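Local coordinates for GCN5-related N-acetyltransferase (Ralstonia eutropha JMP134, PDB 2Q0Y), which probably transfers an acyl group, most likely acetyl from acetyl-coenzyme A, as a GNAT-family enzyme, at residues Trp56-Leu70 and Ile104-Phe116. Sequence-based numbering, arbitrary orientation. Where two conformers were deposited one is given.
Sequences WVMEEGGAPLAGIGL and IGQALMNRAEAEF. With ZN (zinc ion), chain B; EDO (1,2-ethanediol), chain F.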
loop_
_atom_site.group_PDB
_atom_site.type_symbol
_atom_site.label_atom_id
_atom_site.label_comp_id
_atom_site.label_asym_id
_atom_site.label_seq_id
_atom_site.Cartn_x
_atom_site.Cartn_y
_atom_site.Cartn_z
ATOM N N TRP A 56 -8.545 -3.621 -17.855
ATOM C CA TRP A 56 -8.665 -3.607 -19.295
ATOM C C TRP A 56 -7.926 -4.801 -19.862
ATOM O O TRP A 56 -6.921 -5.252 -19.288
ATOM C CB TRP A 56 -8.061 -2.314 -19.854
ATOM C CG TRP A 56 -8.590 -1.046 -19.239
ATOM C CD1 TRP A 56 -8.031 -0.324 -18.214
ATOM C CD2 TRP A 56 -9.774 -0.347 -19.621
ATOM N NE1 TRP A 56 -8.809 0.785 -17.933
ATOM C CE2 TRP A 56 -9.886 0.785 -18.779
ATOM C CE3 TRP A 56 -10.761 -0.579 -20.578
ATOM C CZ2 TRP A 56 -10.945 1.694 -18.888
ATOM C CZ3 TRP A 56 -11.807 0.333 -20.699
ATOM C CH2 TRP A 56 -11.895 1.444 -19.854
ATOM N N VAL A 57 -8.410 -5.296 -20.993
ATOM C CA VAL A 57 -7.805 -6.422 -21.700
ATOM C C VAL A 57 -7.450 -5.984 -23.132
ATOM O O VAL A 57 -8.261 -5.355 -23.804
ATOM C CB VAL A 57 -8.780 -7.619 -21.728
ATOM C CG1 VAL A 57 -8.215 -8.781 -22.500
ATOM C CG2 VAL A 57 -9.140 -8.046 -20.284
HETATM N N MSE A 58 -6.233 -6.285 -23.590
HETATM C CA MSE A 58 -5.862 -6.076 -24.993
HETATM C C MSE A 58 -6.015 -7.384 -25.765
HETATM O O MSE A 58 -5.489 -8.428 -25.360
HETATM C CB MSE A 58 -4.420 -5.584 -25.125
HETATM C CG MSE A 58 -4.049 -5.095 -26.505
HETATM SE SE MSE A 58 -4.872 -3.347 -26.846
HETATM C CE MSE A 58 -3.816 -2.285 -25.663
ATOM N N GLU A 59 -6.727 -7.315 -26.881
ATOM C CA GLU A 59 -7.024 -8.481 -27.700
ATOM C C GLU A 59 -6.575 -8.302 -29.144
ATOM O O GLU A 59 -6.613 -7.201 -29.676
ATOM C CB GLU A 59 -8.527 -8.755 -27.727
ATOM C CG GLU A 59 -9.152 -8.908 -26.389
ATOM C CD GLU A 59 -10.574 -9.366 -26.497
ATOM O OE1 GLU A 59 -11.296 -8.862 -27.381
ATOM O OE2 GLU A 59 -10.955 -10.237 -25.701
ATOM N N GLU A 60 -6.121 -9.406 -29.728
ATOM C CA GLU A 60 -5.772 -9.482 -31.137
ATOM C C GLU A 60 -6.836 -10.343 -31.792
ATOM O O GLU A 60 -6.956 -11.525 -31.491
ATOM C CB GLU A 60 -4.382 -10.115 -31.341
ATOM C CG GLU A 60 -4.061 -10.458 -32.794
ATOM C CD GLU A 60 -2.647 -10.970 -33.005
ATOM O OE1 GLU A 60 -1.925 -11.144 -32.011
ATOM O OE2 GLU A 60 -2.259 -11.197 -34.181
ATOM N N GLY A 61 -7.629 -9.751 -32.671
ATOM C CA GLY A 61 -8.707 -10.489 -33.300
ATOM C C GLY A 61 -9.551 -11.240 -32.294
ATOM O O GLY A 61 -9.891 -12.397 -32.520
ATOM N N GLY A 62 -9.870 -10.596 -31.173
ATOM C CA GLY A 62 -10.688 -11.224 -30.133
ATOM C C GLY A 62 -9.981 -12.140 -29.127
ATOM O O GLY A 62 -10.622 -12.641 -28.200
ATOM N N ALA A 63 -8.674 -12.370 -29.290
ATOM C CA ALA A 63 -7.904 -13.237 -28.369
ATOM C C ALA A 63 -7.095 -12.388 -27.377
ATOM O O ALA A 63 -6.261 -11.601 -27.805
ATOM C CB ALA A 63 -6.953 -14.121 -29.149
ATOM N N PRO A 64 -7.345 -12.535 -26.065
ATOM C CA PRO A 64 -6.623 -11.745 -25.079
ATOM C C PRO A 64 -5.124 -12.024 -25.066
ATOM O O PRO A 64 -4.720 -13.180 -24.940
ATOM C CB PRO A 64 -7.266 -12.169 -23.748
ATOM C CG PRO A 64 -8.603 -12.710 -24.136
ATOM C CD PRO A 64 -8.328 -13.419 -25.412
ATOM N N LEU A 65 -4.336 -10.954 -25.202
ATOM C CA LEU A 65 -2.869 -10.998 -25.211
ATOM C C LEU A 65 -2.255 -10.325 -23.986
ATOM O O LEU A 65 -1.075 -10.507 -23.703
ATOM C CB LEU A 65 -2.338 -10.224 -26.428
ATOM C CG LEU A 65 -2.549 -10.704 -27.850
ATOM C CD1 LEU A 65 -1.730 -9.820 -28.728
ATOM C CD2 LEU A 65 -2.142 -12.154 -28.028
ATOM N N ALA A 66 -3.038 -9.496 -23.306
ATOM C CA ALA A 66 -2.523 -8.694 -22.199
ATOM C C ALA A 66 -3.664 -8.192 -21.344
ATOM O O ALA A 66 -4.807 -8.105 -21.786
ATOM C CB ALA A 66 -1.728 -7.516 -22.714
ATOM N N GLY A 67 -3.336 -7.813 -20.117
ATOM C CA GLY A 67 -4.323 -7.273 -19.213
ATOM C C GLY A 67 -3.687 -6.421 -18.147
ATOM O O GLY A 67 -2.479 -6.501 -17.912
ATOM N N ILE A 68 -4.515 -5.610 -17.503
ATOM C CA ILE A 68 -4.108 -4.790 -16.376
ATOM C C ILE A 68 -5.267 -4.716 -15.388
ATOM O O ILE A 68 -6.446 -4.826 -15.771
ATOM C CB ILE A 68 -3.638 -3.391 -16.837
ATOM C CG1 ILE A 68 -2.858 -2.660 -15.727
ATOM C CG2 ILE A 68 -4.830 -2.565 -17.358
ATOM C CD1 ILE A 68 -2.134 -1.412 -16.253
ATOM N N GLY A 69 -4.921 -4.577 -14.112
ATOM C CA GLY A 69 -5.913 -4.457 -13.048
ATOM C C GLY A 69 -5.796 -3.112 -12.357
ATOM O O GLY A 69 -4.696 -2.554 -12.257
ATOM N N LEU A 70 -6.916 -2.610 -11.845
ATOM C CA LEU A 70 -6.922 -1.375 -11.077
ATOM C C LEU A 70 -7.964 -1.407 -9.965
ATOM O O LEU A 70 -9.021 -2.010 -10.096
ATOM C CB LEU A 70 -7.120 -0.151 -11.985
ATOM C CG LEU A 70 -8.429 0.102 -12.710
ATOM C CD1 LEU A 70 -9.432 0.957 -11.887
ATOM C CD2 LEU A 70 -8.139 0.803 -14.062
ATOM N N ILE A 104 2.087 -2.222 -25.983
ATOM C CA ILE A 104 0.894 -2.689 -25.256
ATOM C C ILE A 104 0.899 -2.329 -23.784
ATOM O O ILE A 104 -0.126 -1.868 -23.253
ATOM C CB ILE A 104 0.669 -4.208 -25.454
ATOM C CG1 ILE A 104 0.354 -4.459 -26.924
ATOM C CG2 ILE A 104 -0.467 -4.732 -24.554
ATOM C CD1 ILE A 104 0.337 -5.916 -27.291
ATOM N N GLY A 105 2.012 -2.565 -23.099
ATOM C CA GLY A 105 2.106 -2.254 -21.688
ATOM C C GLY A 105 1.877 -0.770 -21.420
ATOM O O GLY A 105 1.141 -0.394 -20.514
ATOM N N GLN A 106 2.502 0.074 -22.216
ATOM C CA GLN A 106 2.300 1.520 -22.076
ATOM C C GLN A 106 0.856 1.923 -22.376
ATOM O O GLN A 106 0.275 2.756 -21.676
ATOM C CB GLN A 106 3.282 2.271 -22.960
ATOM C CG GLN A 106 3.109 3.779 -22.881
ATOM C CD GLN A 106 4.262 4.551 -23.478
ATOM O OE1 GLN A 106 5.124 3.986 -24.148
ATOM N NE2 GLN A 106 4.282 5.858 -23.233
ATOM N N ALA A 107 0.253 1.292 -23.383
ATOM C CA ALA A 107 -1.151 1.548 -23.729
ATOM C C ALA A 107 -2.104 1.184 -22.587
ATOM O O ALA A 107 -3.007 1.955 -22.249
ATOM C CB ALA A 107 -1.523 0.807 -24.973
ATOM N N LEU A 108 -1.897 0.023 -21.979
ATOM C CA LEU A 108 -2.695 -0.387 -20.825
ATOM C C LEU A 108 -2.457 0.520 -19.622
ATOM O O LEU A 108 -3.402 0.882 -18.923
ATOM C CB LEU A 108 -2.418 -1.846 -20.455
ATOM C CG LEU A 108 -2.979 -2.879 -21.437
ATOM C CD1 LEU A 108 -2.528 -4.285 -21.090
ATOM C CD2 LEU A 108 -4.488 -2.820 -21.481
HETATM N N MSE A 109 -1.207 0.904 -19.383
HETATM C CA MSE A 109 -0.945 1.864 -18.317
HETATM C C MSE A 109 -1.667 3.183 -18.572
HETATM O O MSE A 109 -2.220 3.778 -17.651
HETATM C CB MSE A 109 0.544 2.109 -18.153
HETATM C CG MSE A 109 1.309 0.971 -17.498
HETATM SE SE MSE A 109 0.945 0.791 -15.615
HETATM C CE MSE A 109 1.672 2.491 -14.966
ATOM N N ASN A 110 -1.658 3.645 -19.814
ATOM C CA ASN A 110 -2.358 4.878 -20.159
ATOM C C ASN A 110 -3.844 4.766 -19.883
ATOM O O ASN A 110 -4.452 5.716 -19.356
ATOM C CB ASN A 110 -2.145 5.240 -21.636
ATOM C CG ASN A 110 -0.791 5.856 -21.907
ATOM O OD1 ASN A 110 -0.174 6.447 -21.036
ATOM N ND2 ASN A 110 -0.343 5.751 -23.152
ATOM N N ARG A 111 -4.433 3.620 -20.232
ATOM C CA ARG A 111 -5.854 3.394 -19.949
ATOM C C ARG A 111 -6.147 3.405 -18.448
ATOM O O ARG A 111 -7.157 3.958 -18.013
ATOM C CB ARG A 111 -6.365 2.074 -20.520
ATOM C CG ARG A 111 -6.646 2.076 -22.005
ATOM C CD ARG A 111 -8.110 2.485 -22.372
ATOM N NE ARG A 111 -8.479 3.857 -21.988
ATOM C CZ ARG A 111 -7.943 4.981 -22.493
ATOM N NH1 ARG A 111 -6.991 4.949 -23.434
ATOM N NH2 ARG A 111 -8.367 6.166 -22.053
ATOM N N ALA A 112 -5.287 2.763 -17.670
ATOM C CA ALA A 112 -5.458 2.724 -16.222
ATOM C C ALA A 112 -5.347 4.108 -15.615
ATOM O O ALA A 112 -6.186 4.498 -14.790
ATOM C CB ALA A 112 -4.434 1.779 -15.584
ATOM N N GLU A 113 -4.309 4.846 -15.986
ATOM C CA GLU A 113 -4.136 6.205 -15.467
ATOM C C GLU A 113 -5.314 7.121 -15.862
ATOM O O GLU A 113 -5.777 7.918 -15.051
ATOM C CB GLU A 113 -2.827 6.811 -15.927
ATOM C CG GLU A 113 -1.607 6.083 -15.355
ATOM C CD GLU A 113 -0.281 6.638 -15.846
ATOM O OE1 GLU A 113 -0.236 7.734 -16.452
ATOM O OE2 GLU A 113 0.719 5.926 -15.655
ATOM N N ALA A 114 -5.798 6.987 -17.094
ATOM C CA ALA A 114 -6.936 7.785 -17.569
ATOM C C ALA A 114 -8.213 7.461 -16.799
ATOM O O ALA A 114 -9.024 8.349 -16.537
ATOM C CB ALA A 114 -7.157 7.562 -19.043
ATOM N N GLU A 115 -8.390 6.186 -16.454
ATOM C CA GLU A 115 -9.524 5.761 -15.650
ATOM C C GLU A 115 -9.467 6.412 -14.268
ATOM O O GLU A 115 -10.464 6.928 -13.790
ATOM C CB GLU A 115 -9.568 4.237 -15.554
ATOM C CG GLU A 115 -10.732 3.712 -14.776
ATOM C CD GLU A 115 -12.068 3.937 -15.474
ATOM O OE1 GLU A 115 -12.079 4.082 -16.705
ATOM O OE2 GLU A 115 -13.109 3.971 -14.766
ATOM N N PHE A 116 -8.287 6.433 -13.648
ATOM C CA PHE A 116 -8.122 7.129 -12.369
ATOM C C PHE A 116 -8.448 8.626 -12.505
ATOM O O PHE A 116 -9.096 9.207 -11.637
ATOM C CB PHE A 116 -6.694 6.975 -11.818
ATOM C CG PHE A 116 -6.366 5.601 -11.294
ATOM C CD1 PHE A 116 -7.315 4.813 -10.644
ATOM C CD2 PHE A 116 -5.085 5.112 -11.430
ATOM C CE1 PHE A 116 -6.992 3.561 -10.170
ATOM C CE2 PHE A 116 -4.758 3.838 -10.955
ATOM C CZ PHE A 116 -5.718 3.074 -10.324
HETATM ZN ZN ZN B . 0.072 -11.190 -32.762
HETATM C C1 EDO F . 4.612 -4.135 -23.915
HETATM O O1 EDO F . 4.257 -2.848 -24.372
HETATM C C2 EDO F . 5.350 -4.037 -22.605
HETATM O O2 EDO F . 5.649 -5.359 -22.159
#
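I104 opens the helix by setting CG2 3.6 Å from A66 CB; M58 CB flanks the same methyl. M58 then bends at chi2 and chi3, which brings its CE to 3.9 Å from A107 CB. L108 straddles the hairpin: its CD1 meets A66 CB at 3.7 Å, on strand 63-70, while CD2 reaches W56 CB at 4.0 Å, on strand 56-60. I68, with CG1 anti to the backbone N (chi1 -165°), extends CD1 to M109 SE at 3.8 Å and also to A112 CB. R111 lies over the W56 indole: CB sits 3.8 Å from the centroid of the five-membered ring, 15° off its normal, a CH-pi contact. E115 presents OE1 near the plane of that indole, at the CZ2 edge (3.4 Å), while OE2 is salt-bridged to R119; its CG packs on L70 CD2. F116 completes the row, with CZ against L70 CB. Strand 63-70 and the helix run near-parallel (28°); the nearest CA pairs, A66-I104, I68-L108 and L70-A112, match two strand residues to four helical ones. Packed on the antiparallel hairpin of the sheet's second and third strands, this is the GNAT helix whose N-terminal end, here hydrogen-bonding 1,2-ethanediol O1 through G105 N, probably meets the coenzyme A pyrophosphate, as in relatives.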